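PDB 3VK9: glutathione S-transferase delta from Bombyx mori, which probably catalyses the conjugation of glutathione to electrophilic substrates, as a homodimeric delta-class glutathione transferase. Local coordinates for residues L99-G104 / Q137-F142; S167-D172 / R183-V188. All coordinates share one frame; numbering follows the deposited sequence. Where two conformers were deposited one is given.

How the contacts relate
From the N terminus the chain first builds the thioredoxin-like domain with its four-stranded sheet, and both contacts follow it, in the all-helical C-terminal domain. Contact 1 closes first: helix 89-119 runs out, the chain turns, and helix 126-142 comes back until 137-142 lies against 99-104. Contact 2 opens only after that, tying the segment 167-172 that follows helix 156-167 to helix 179-191, with ten residues between its closest ends. The two loops therefore stand in series and neither nest nor cross. The centres of the two contacts are about 14 Å apart, yet the contacts touch where L139 CD2 packs 4.3 Å from W184 CZ3, linking helix 126-142 to helix 179-191.

Contact 1. Residues L99-G104 / Q137-F142; sequences LYFDIG and QLLDKF
F101 and F142 form a T-shaped (edge-to-face) pair between two antiparallel helices of the all-helical GST C-terminal domain. The axes of the two segments run at 166° and come no closer than 12.2 Å, so large side chains must span the gap, and F101 does most of the bridging. With its CG anti to the backbone N (chi1 168°), the F101 ring reaches out from helix 89-119 toward helix 126-142. F142 presents one ring corner: its CE2 stands 3.5 Å above the F101 plane, over the ring centre, and its distances to the six ring carbons of F101 all fall between 3.7 and 3.9 Å. The planes are 79° apart and the centroids 4.9 Å.

The preceding turn of helix 126-142 completes the seat of the F101 ring. L138 comes obliquely, its CB 4.0 Å from F101 CE1, while L139 CB stays looser, at 4.4 Å from F101 CE2. L161 of helix 156-167 also packs on F101, and R98 makes a cation-pi contact with F142. No hydrogen bond crosses this buried, apolar interface. One face of the F142 ring lies over its own helix, with L138 O 3.0 Å from the ring plane, above its centre.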
loop_
_atom_site.group_PDB
_atom_site.type_symbol
_atom_site.label_atom_id
_atom_site.label_comp_id
_atom_site.label_asym_id
_atom_site.label_seq_id
_atom_site.Cartn_x
_atom_site.Cartn_y
_atom_site.Cartn_z
ATOM N N LEU A 99 -5.230 -1.130 -5.507
ATOM C CA LEU A 99 -3.784 -0.942 -5.371
ATOM C C LEU A 99 -3.295 -1.282 -3.956
ATOM O O LEU A 99 -2.276 -1.956 -3.797
ATOM C CB LEU A 99 -3.354 0.471 -5.799
ATOM C CG LEU A 99 -3.442 0.776 -7.308
ATOM C CD1 LEU A 99 -3.225 2.277 -7.583
ATOM C CD2 LEU A 99 -2.468 -0.096 -8.108
ATOM N N TYR A 100 -4.034 -0.839 -2.936
ATOM C CA TYR A 100 -3.687 -1.162 -1.556
ATOM C C TYR A 100 -3.884 -2.646 -1.225
ATOM O O TYR A 100 -3.104 -3.231 -0.470
ATOM C CB TYR A 100 -4.410 -0.233 -0.580
ATOM C CG TYR A 100 -3.806 1.137 -0.636
ATOM C CD1 TYR A 100 -2.566 1.376 -0.041
ATOM C CD2 TYR A 100 -4.428 2.179 -1.328
ATOM C CE1 TYR A 100 -1.973 2.605 -0.092
ATOM C CE2 TYR A 100 -3.827 3.441 -1.392
ATOM C CZ TYR A 100 -2.599 3.633 -0.764
ATOM O OH TYR A 100 -1.959 4.838 -0.794
ATOM N N PHE A 101 -4.896 -3.255 -1.827
ATOM C CA PHE A 101 -5.078 -4.704 -1.748
ATOM C C PHE A 101 -3.850 -5.421 -2.315
ATOM O O PHE A 101 -3.349 -6.384 -1.739
ATOM C CB PHE A 101 -6.325 -5.113 -2.530
ATOM C CG PHE A 101 -6.443 -6.595 -2.759
ATOM C CD1 PHE A 101 -6.837 -7.452 -1.721
ATOM C CD2 PHE A 101 -6.204 -7.135 -4.021
ATOM C CE1 PHE A 101 -6.968 -8.824 -1.938
ATOM C CE2 PHE A 101 -6.322 -8.507 -4.248
ATOM C CZ PHE A 101 -6.704 -9.352 -3.194
ATOM N N ASP A 102 -3.384 -4.949 -3.465
ATOM C CA ASP A 102 -2.205 -5.504 -4.112
ATOM C C ASP A 102 -0.965 -5.471 -3.195
ATOM O O ASP A 102 -0.384 -6.521 -2.881
ATOM C CB ASP A 102 -1.920 -4.770 -5.431
ATOM C CG ASP A 102 -0.716 -5.349 -6.170
ATOM O OD1 ASP A 102 -0.555 -6.601 -6.136
ATOM O OD2 ASP A 102 0.054 -4.552 -6.766
ATOM N N ILE A 103 -0.562 -4.288 -2.740
ATOM C CA ILE A 103 0.651 -4.202 -1.920
ATOM C C ILE A 103 0.509 -4.853 -0.523
ATOM O O ILE A 103 1.385 -5.595 -0.089
ATOM C CB ILE A 103 1.157 -2.745 -1.769
ATOM C CG1 ILE A 103 2.537 -2.735 -1.093
ATOM C CG2 ILE A 103 0.139 -1.891 -1.003
ATOM C CD1 ILE A 103 3.256 -1.372 -1.112
ATOM N N GLY A 104 -0.593 -4.574 0.163
ATOM C CA GLY A 104 -0.747 -4.970 1.555
ATOM C C GLY A 104 -1.254 -6.379 1.781
ATOM O O GLY A 104 -1.067 -6.963 2.851
ATOM N N GLN A 137 -8.849 -15.799 -3.404
ATOM C CA GLN A 137 -10.294 -15.922 -3.257
ATOM C C GLN A 137 -10.960 -14.546 -3.215
ATOM O O GLN A 137 -12.000 -14.334 -3.830
ATOM C CB GLN A 137 -10.639 -16.731 -2.000
ATOM C CG GLN A 137 -10.350 -18.218 -2.155
ATOM C CD GLN A 137 -10.069 -18.920 -0.832
ATOM O OE1 GLN A 137 -10.493 -18.462 0.238
ATOM N NE2 GLN A 137 -9.342 -20.037 -0.901
ATOM N N LEU A 138 -10.346 -13.613 -2.502
ATOM C CA LEU A 138 -10.806 -12.222 -2.495
ATOM C C LEU A 138 -10.757 -11.615 -3.901
ATOM O O LEU A 138 -11.697 -10.931 -4.328
ATOM C CB LEU A 138 -9.973 -11.384 -1.523
ATOM C CG LEU A 138 -10.215 -11.685 -0.032
ATOM C CD1 LEU A 138 -9.164 -10.986 0.848
ATOM C CD2 LEU A 138 -11.620 -11.263 0.387
ATOM N N LEU A 139 -9.674 -11.879 -4.631
ATOM C CA LEU A 139 -9.536 -11.344 -5.988
ATOM C C LEU A 139 -10.642 -11.935 -6.855
ATOM O O LEU A 139 -11.284 -11.242 -7.647
ATOM C CB LEU A 139 -8.162 -11.696 -6.579
ATOM C CG LEU A 139 -7.885 -11.197 -7.998
ATOM C CD1 LEU A 139 -8.214 -9.711 -8.144
ATOM C CD2 LEU A 139 -6.432 -11.452 -8.416
ATOM N N ASP A 140 -10.863 -13.228 -6.675
ATOM C CA ASP A 140 -11.853 -13.933 -7.477
ATOM C C ASP A 140 -13.246 -13.336 -7.200
ATOM O O ASP A 140 -14.066 -13.215 -8.109
ATOM C CB ASP A 140 -11.788 -15.432 -7.185
ATOM C CG ASP A 140 -12.581 -16.265 -8.196
ATOM O OD1 ASP A 140 -12.165 -16.346 -9.359
ATOM O OD2 ASP A 140 -13.600 -16.853 -7.812
ATOM N N LYS A 141 -13.492 -12.920 -5.959
ATOM C CA LYS A 141 -14.766 -12.277 -5.625
ATOM C C LYS A 141 -14.873 -10.898 -6.271
ATOM O O LYS A 141 -15.897 -10.581 -6.885
ATOM C CB LYS A 141 -14.966 -12.168 -4.111
ATOM C CG LYS A 141 -16.357 -12.598 -3.621
ATOM C CD LYS A 141 -17.466 -11.788 -4.275
ATOM C CE LYS A 141 -18.799 -11.932 -3.540
ATOM N NZ LYS A 141 -19.518 -13.211 -3.852
ATOM N N PHE A 142 -13.816 -10.088 -6.147
ATOM C CA PHE A 142 -13.763 -8.765 -6.776
ATOM C C PHE A 142 -14.114 -8.846 -8.262
ATOM O O PHE A 142 -14.663 -7.908 -8.832
ATOM C CB PHE A 142 -12.364 -8.143 -6.653
ATOM C CG PHE A 142 -11.879 -7.991 -5.235
ATOM C CD1 PHE A 142 -12.775 -7.955 -4.172
ATOM C CD2 PHE A 142 -10.527 -7.902 -4.965
ATOM C CE1 PHE A 142 -12.316 -7.830 -2.867
ATOM C CE2 PHE A 142 -10.069 -7.774 -3.665
ATOM C CZ PHE A 142 -10.971 -7.742 -2.616
#

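Contact 2. Residues S167-D172 / R183-V188; sequences SLEASD and RWYETV
A single hydrogen bond from Y185 OH to E169 OE2, 2.5 Å long and thus short, joins helix 179-191 to the short 3-10 turn 168-170 that follows helix 156-167 in the GST C-terminal domain. The approach is not in the plane of the carboxylate: the hydroxyl stands 64° out of it, and the carboxylate and ring planes are 67° apart. On the tyrosine side the carboxylate oxygen lies near the ring plane, at the edge, with E169 OE2 3.3 Å from Y185 CE2.

The torsions explain how two segments whose nearest CA atoms, those of E169 and Y185, are 11.9 Å apart can touch. The two side chains come from opposite directions and share the span. The E169 chain runs out nearly straight from CB, while Y185 holds CG anti to its backbone N (chi1 -163°), projecting the ring from its helix toward the turn.

Ionic and packing partners surround both ends. E169 OE1 makes a salt bridge with K207 of helix 195-213. The Y185 ring packs edge-to-face with F175 and touches I162 and S166 of helix 156-167.

Hydrogen bonds within 167-172 shape the turn that carries E169. L168 O accepts from both S171 N, at 3.0 Å, and S171 OG, at 2.7 Å.

With one carboxylate oxygen accepting the tyrosine hydrogen bond and the other in a salt bridge to K207, E169 is probably ionised, and its charge would probably polarise the Y185 hydroxyl. The buried tyrosine thus has its donor satisfied, and a single carboxylate connects helices 179-191 and 195-213.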
loop_
_atom_site.group_PDB
_atom_site.type_symbol
_atom_site.label_atom_id
_atom_site.label_comp_id
_atom_site.label_asym_id
_atom_site.label_seq_id
_atom_site.Cartn_x
_atom_site.Cartn_y
_atom_site.Cartn_z
ATOM N N SER A 167 3.678 -13.224 -11.272
ATOM C CA SER A 167 4.843 -13.730 -10.548
ATOM C C SER A 167 4.583 -15.086 -9.862
ATOM O O SER A 167 5.518 -15.844 -9.613
ATOM C CB SER A 167 5.333 -12.713 -9.514
ATOM O OG SER A 167 5.425 -11.429 -10.083
ATOM N N LEU A 168 3.317 -15.388 -9.564
ATOM C CA LEU A 168 2.961 -16.654 -8.916
ATOM C C LEU A 168 3.256 -17.870 -9.797
ATOM O O LEU A 168 3.319 -18.992 -9.303
ATOM C CB LEU A 168 1.469 -16.672 -8.534
ATOM C CG LEU A 168 1.040 -16.114 -7.176
ATOM C CD1 LEU A 168 1.530 -14.687 -7.019
ATOM C CD2 LEU A 168 -0.483 -16.177 -7.022
ATOM N N GLU A 169 3.411 -17.652 -11.100
ATOM C CA GLU A 169 3.741 -18.746 -12.011
ATOM C C GLU A 169 5.129 -19.324 -11.717
ATOM O O GLU A 169 5.466 -20.406 -12.171
ATOM C CB GLU A 169 3.663 -18.291 -13.476
ATOM C CG GLU A 169 2.276 -17.874 -13.954
ATOM C CD GLU A 169 2.259 -17.584 -15.452
ATOM O OE1 GLU A 169 3.332 -17.672 -16.075
ATOM O OE2 GLU A 169 1.192 -17.277 -16.012
ATOM N N ALA A 170 5.938 -18.599 -10.958
ATOM C CA ALA A 170 7.252 -19.106 -10.588
ATOM C C ALA A 170 7.173 -20.056 -9.395
ATOM O O ALA A 170 8.152 -20.693 -9.048
ATOM C CB ALA A 170 8.208 -17.961 -10.303
ATOM N N SER A 171 5.997 -20.147 -8.781
ATOM C CA SER A 171 5.809 -20.917 -7.553
ATOM C C SER A 171 4.811 -22.043 -7.774
ATOM O O SER A 171 4.414 -22.321 -8.898
ATOM C CB SER A 171 5.247 -20.016 -6.455
ATOM O OG SER A 171 3.895 -19.686 -6.764
ATOM N N ASP A 172 4.386 -22.658 -6.678
ATOM C CA ASP A 172 3.417 -23.742 -6.740
ATOM C C ASP A 172 1.977 -23.297 -6.450
ATOM O O ASP A 172 1.102 -24.123 -6.194
ATOM C CB ASP A 172 3.835 -24.899 -5.818
ATOM C CG ASP A 172 3.729 -24.550 -4.334
ATOM O OD1 ASP A 172 3.510 -23.375 -3.986
ATOM O OD2 ASP A 172 3.885 -25.467 -3.506
ATOM N N ARG A 183 -10.043 -15.912 -15.966
ATOM C CA ARG A 183 -10.670 -15.117 -17.027
ATOM C C ARG A 183 -10.019 -13.734 -17.151
ATOM O O ARG A 183 -9.589 -13.316 -18.228
ATOM C CB ARG A 183 -12.177 -14.969 -16.765
ATOM C CG ARG A 183 -12.863 -14.019 -17.727
ATOM C CD ARG A 183 -14.376 -13.877 -17.478
ATOM N NE ARG A 183 -14.758 -13.682 -16.072
ATOM C CZ ARG A 183 -14.569 -12.565 -15.367
ATOM N NH1 ARG A 183 -13.958 -11.516 -15.906
ATOM N NH2 ARG A 183 -14.974 -12.500 -14.105
ATOM N N TRP A 184 -9.951 -13.034 -16.033
ATOM C CA TRP A 184 -9.306 -11.717 -15.966
ATOM C C TRP A 184 -7.837 -11.744 -16.431
ATOM O O TRP A 184 -7.413 -10.916 -17.238
ATOM C CB TRP A 184 -9.444 -11.170 -14.539
ATOM C CG TRP A 184 -8.531 -10.042 -14.200
ATOM C CD1 TRP A 184 -8.751 -8.709 -14.423
ATOM C CD2 TRP A 184 -7.256 -10.141 -13.569
ATOM N NE1 TRP A 184 -7.682 -7.974 -13.965
ATOM C CE2 TRP A 184 -6.751 -8.828 -13.432
ATOM C CE3 TRP A 184 -6.489 -11.212 -13.099
ATOM C CZ2 TRP A 184 -5.504 -8.559 -12.851
ATOM C CZ3 TRP A 184 -5.261 -10.947 -12.515
ATOM C CH2 TRP A 184 -4.776 -9.629 -12.401
ATOM N N TYR A 185 -7.064 -12.698 -15.920
ATOM C CA TYR A 185 -5.676 -12.871 -16.342
ATOM C C TYR A 185 -5.568 -12.848 -17.865
ATOM O O TYR A 185 -4.787 -12.076 -18.439
ATOM C CB TYR A 185 -5.151 -14.205 -15.813
ATOM C CG TYR A 185 -3.637 -14.369 -15.806
ATOM C CD1 TYR A 185 -2.814 -13.470 -15.113
ATOM C CD2 TYR A 185 -3.033 -15.468 -16.430
ATOM C CE1 TYR A 185 -1.430 -13.636 -15.084
ATOM C CE2 TYR A 185 -1.636 -15.645 -16.401
ATOM C CZ TYR A 185 -0.849 -14.726 -15.730
ATOM O OH TYR A 185 0.514 -14.889 -15.696
ATOM N N GLU A 186 -6.360 -13.698 -18.516
ATOM C CA GLU A 186 -6.359 -13.769 -19.969
ATOM C C GLU A 186 -6.767 -12.454 -20.627
ATOM O O GLU A 186 -6.148 -12.025 -21.590
ATOM C CB GLU A 186 -7.275 -14.889 -20.467
ATOM C CG GLU A 186 -7.288 -14.983 -21.980
ATOM C CD GLU A 186 -8.259 -16.009 -22.507
ATOM O OE1 GLU A 186 -9.186 -16.402 -21.764
ATOM O OE2 GLU A 186 -8.100 -16.408 -23.675
ATOM N N THR A 187 -7.816 -11.825 -20.110
ATOM C CA THR A 187 -8.287 -10.562 -20.662
ATOM C C THR A 187 -7.184 -9.501 -20.630
ATOM O O THR A 187 -6.942 -8.793 -21.604
ATOM C CB THR A 187 -9.506 -10.001 -19.867
ATOM O OG1 THR A 187 -10.592 -10.936 -19.898
ATOM C CG2 THR A 187 -9.969 -8.664 -20.454
ATOM N N VAL A 188 -6.509 -9.395 -19.496
ATOM C CA VAL A 188 -5.502 -8.354 -19.343
ATOM C C VAL A 188 -4.298 -8.631 -20.250
ATOM O O VAL A 188 -3.813 -7.733 -20.927
ATOM C CB VAL A 188 -5.128 -8.150 -17.879
ATOM C CG1 VAL A 188 -3.934 -7.192 -17.746
ATOM C CG2 VAL A 188 -6.346 -7.589 -17.128
#